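Local coordinates for protein dehydroquinate synthase (Thermus thermophilus, PDB 1UJN) that probably catalyses the conversion of 3-deoxy-D-arabino-heptulosonate 7-phosphate to 3-dehydroquinate, the second step of chorismate biosynthesis, using NAD(+) and one divalent metal ion, at residues T120-D125 / G170-A174. Residue numbers count along the deposited sequence, not the author numbering.
Sequences TLAIVD and GLVEA
Two helical segments, 120-125 (with a wider pi-type turn at 122-125) and 170-174, run side by side, their axes 23° apart and 8.1 Å at closest approach. Gly-170 permits this closeness: its CA lies 3.8 Å from Leu-121 CA and 3.1 Å from Thr-120 OG1, where a CB would clash. The Thr-120 hydroxyl (chi1 p), buried against Gly-170, hydrogen-bonds to the Phe-167 carbonyl. Branched Val-124 (chi1 t) fills the space between the helices, its CG1 3.9 Å from Glu-173 CB and 4.3 Å from Ala-174 CB; helix 199-216 covers Val-124 and Ala-174. Glu-173 (chi1 -139°, chi2 p) also packs CG 4.1 Å from Asp-125 CB, while its carboxylate OE1 lies 3.4 Å from Leu-121 CD1. Glu-173 is itself a predicted zinc ligand, with His-231 and His-247 close by, so the join of helix 120-126, following sheet strand 112-117, to helix 164-181 borders the probable metal site. Asp-125 OD2 and Glu-173 OE1 stand 4.4 Å apart; salt bridges from Asp-125 OD1 to Lys-210 and Glu-173 OE2 to Lys-176 probably offset the repulsion.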
ATOM      1  N   THR A 120     -16.299 -20.772   0.670  1.00 18.98           N
ATOM      2  CA  THR A 120     -16.484 -20.737   2.117  1.00 18.73           C
ATOM      3  C   THR A 120     -15.250 -20.156   2.799  1.00 19.44           C
ATOM      4  O   THR A 120     -15.357 -19.399   3.765  1.00 19.99           O
ATOM      5  CB  THR A 120     -16.768 -22.143   2.682  1.00 18.99           C
ATOM      6  OG1 THR A 120     -15.861 -23.089   2.107  1.00 19.79           O
ATOM      7  CG2 THR A 120     -18.202 -22.556   2.362  1.00 18.72           C
ATOM      8  N   LEU A 121     -14.075 -20.501   2.292  1.00 19.80           N
ATOM      9  CA  LEU A 121     -12.842 -19.989   2.876  1.00 24.13           C
ATOM     10  C   LEU A 121     -12.806 -18.466   2.787  1.00 24.38           C
ATOM     11  O   LEU A 121     -12.365 -17.797   3.720  1.00 23.61           O
ATOM     12  CB  LEU A 121     -11.622 -20.590   2.156  1.00 29.02           C
ATOM     13  CG  LEU A 121     -10.233 -20.168   2.657  1.00 31.59           C
ATOM     14  CD1 LEU A 121     -10.098 -20.473   4.144  1.00 33.76           C
ATOM     15  CD2 LEU A 121      -9.160 -20.907   1.861  1.00 34.01           C
ATOM     16  N   ALA A 122     -13.274 -17.909   1.670  1.00 23.83           N
ATOM     17  CA  ALA A 122     -13.272 -16.458   1.511  1.00 24.10           C
ATOM     18  C   ALA A 122     -14.276 -15.811   2.464  1.00 25.61           C
ATOM     19  O   ALA A 122     -14.028 -14.728   2.990  1.00 26.79           O
ATOM     20  CB  ALA A 122     -13.594 -16.080   0.071  1.00 24.34           C
ATOM     21  N   ILE A 123     -15.408 -16.476   2.686  1.00 21.71           N
ATOM     22  CA  ILE A 123     -16.419 -15.949   3.590  1.00 20.48           C
ATOM     23  C   ILE A 123     -15.934 -15.987   5.041  1.00 21.34           C
ATOM     24  O   ILE A 123     -15.988 -14.985   5.752  1.00 20.87           O
ATOM     25  CB  ILE A 123     -17.738 -16.764   3.493  1.00 20.86           C
ATOM     26  CG1 ILE A 123     -18.349 -16.609   2.097  1.00 19.05           C
ATOM     27  CG2 ILE A 123     -18.727 -16.296   4.568  1.00 21.05           C
ATOM     28  CD1 ILE A 123     -19.623 -17.423   1.885  1.00 17.64           C
ATOM     29  N   VAL A 124     -15.442 -17.148   5.462  1.00 21.03           N
ATOM     30  CA  VAL A 124     -14.985 -17.361   6.834  1.00 22.70           C
ATOM     31  C   VAL A 124     -13.662 -16.703   7.200  1.00 24.95           C
ATOM     32  O   VAL A 124     -13.492 -16.241   8.328  1.00 23.29           O
ATOM     33  CB  VAL A 124     -14.868 -18.891   7.144  1.00 24.18           C
ATOM     34  CG1 VAL A 124     -14.293 -19.117   8.541  1.00 27.28           C
ATOM     35  CG2 VAL A 124     -16.235 -19.540   7.041  1.00 26.62           C
ATOM     36  N   ASP A 125     -12.739 -16.634   6.248  1.00 24.47           N
ATOM     37  CA  ASP A 125     -11.425 -16.086   6.538  1.00 27.84           C
ATOM     38  C   ASP A 125     -11.060 -14.746   5.896  1.00 26.52           C
ATOM     39  O   ASP A 125     -10.491 -13.879   6.556  1.00 29.95           O
ATOM     40  CB  ASP A 125     -10.372 -17.139   6.182  1.00 32.89           C
ATOM     41  CG  ASP A 125      -9.010 -16.818   6.753  1.00 40.21           C
ATOM     42  OD1 ASP A 125      -8.936 -16.479   7.956  1.00 43.37           O
ATOM     43  OD2 ASP A 125      -8.011 -16.915   6.007  1.00 44.34           O
ATOM     44  N   GLY A 170     -13.278 -24.527   3.628  1.00 29.46           N
ATOM     45  CA  GLY A 170     -13.708 -23.368   4.389  1.00 30.65           C
ATOM     46  C   GLY A 170     -14.311 -23.740   5.731  1.00 32.31           C
ATOM     47  O   GLY A 170     -14.167 -23.007   6.715  1.00 34.62           O
ATOM     48  N   LEU A 171     -14.990 -24.880   5.788  1.00 29.90           N
ATOM     49  CA  LEU A 171     -15.596 -25.298   7.040  1.00 29.26           C
ATOM     50  C   LEU A 171     -14.523 -25.645   8.069  1.00 30.71           C
ATOM     51  O   LEU A 171     -14.779 -25.607   9.267  1.00 27.74           O
ATOM     52  CB  LEU A 171     -16.531 -26.490   6.814  1.00 29.63           C
ATOM     53  CG  LEU A 171     -17.660 -26.218   5.810  1.00 32.17           C
ATOM     54  CD1 LEU A 171     -18.726 -27.294   5.938  1.00 31.17           C
ATOM     55  CD2 LEU A 171     -18.265 -24.852   6.065  1.00 31.50           C
ATOM     56  N   VAL A 172     -13.322 -25.979   7.599  1.00 29.94           N
ATOM     57  CA  VAL A 172     -12.221 -26.306   8.503  1.00 29.31           C
ATOM     58  C   VAL A 172     -11.821 -25.053   9.275  1.00 29.39           C
ATOM     59  O   VAL A 172     -11.572 -25.105  10.479  1.00 29.90           O
ATOM     60  CB  VAL A 172     -10.985 -26.832   7.732  1.00 28.72           C
ATOM     61  CG1 VAL A 172      -9.779 -26.931   8.673  1.00 27.08           C
ATOM     62  CG2 VAL A 172     -11.293 -28.195   7.133  1.00 29.53           C
ATOM     63  N   GLU A 173     -11.769 -23.927   8.570  1.00 28.37           N
ATOM     64  CA  GLU A 173     -11.406 -22.657   9.177  1.00 29.29           C
ATOM     65  C   GLU A 173     -12.441 -22.262  10.232  1.00 28.53           C
ATOM     66  O   GLU A 173     -12.096 -21.693  11.270  1.00 28.79           O
ATOM     67  CB  GLU A 173     -11.324 -21.572   8.103  1.00 32.54           C
ATOM     68  CG  GLU A 173     -10.149 -20.617   8.263  1.00 38.17           C
ATOM     69  CD  GLU A 173      -8.806 -21.291   8.014  1.00 39.44           C
ATOM     70  OE1 GLU A 173      -8.301 -21.220   6.874  1.00 42.36           O
ATOM     71  OE2 GLU A 173      -8.257 -21.896   8.956  1.00 41.18           O
ATOM     72  N   ALA A 174     -13.709 -22.561   9.959  1.00 26.59           N
ATOM     73  CA  ALA A 174     -14.787 -22.249  10.894  1.00 24.75           C
ATOM     74  C   ALA A 174     -14.591 -23.112  12.144  1.00 25.23           C
ATOM     75  O   ALA A 174     -14.748 -22.647  13.277  1.00 24.64           O
ATOM     76  CB  ALA A 174     -16.139 -22.547  10.251  1.00 25.22           C
TER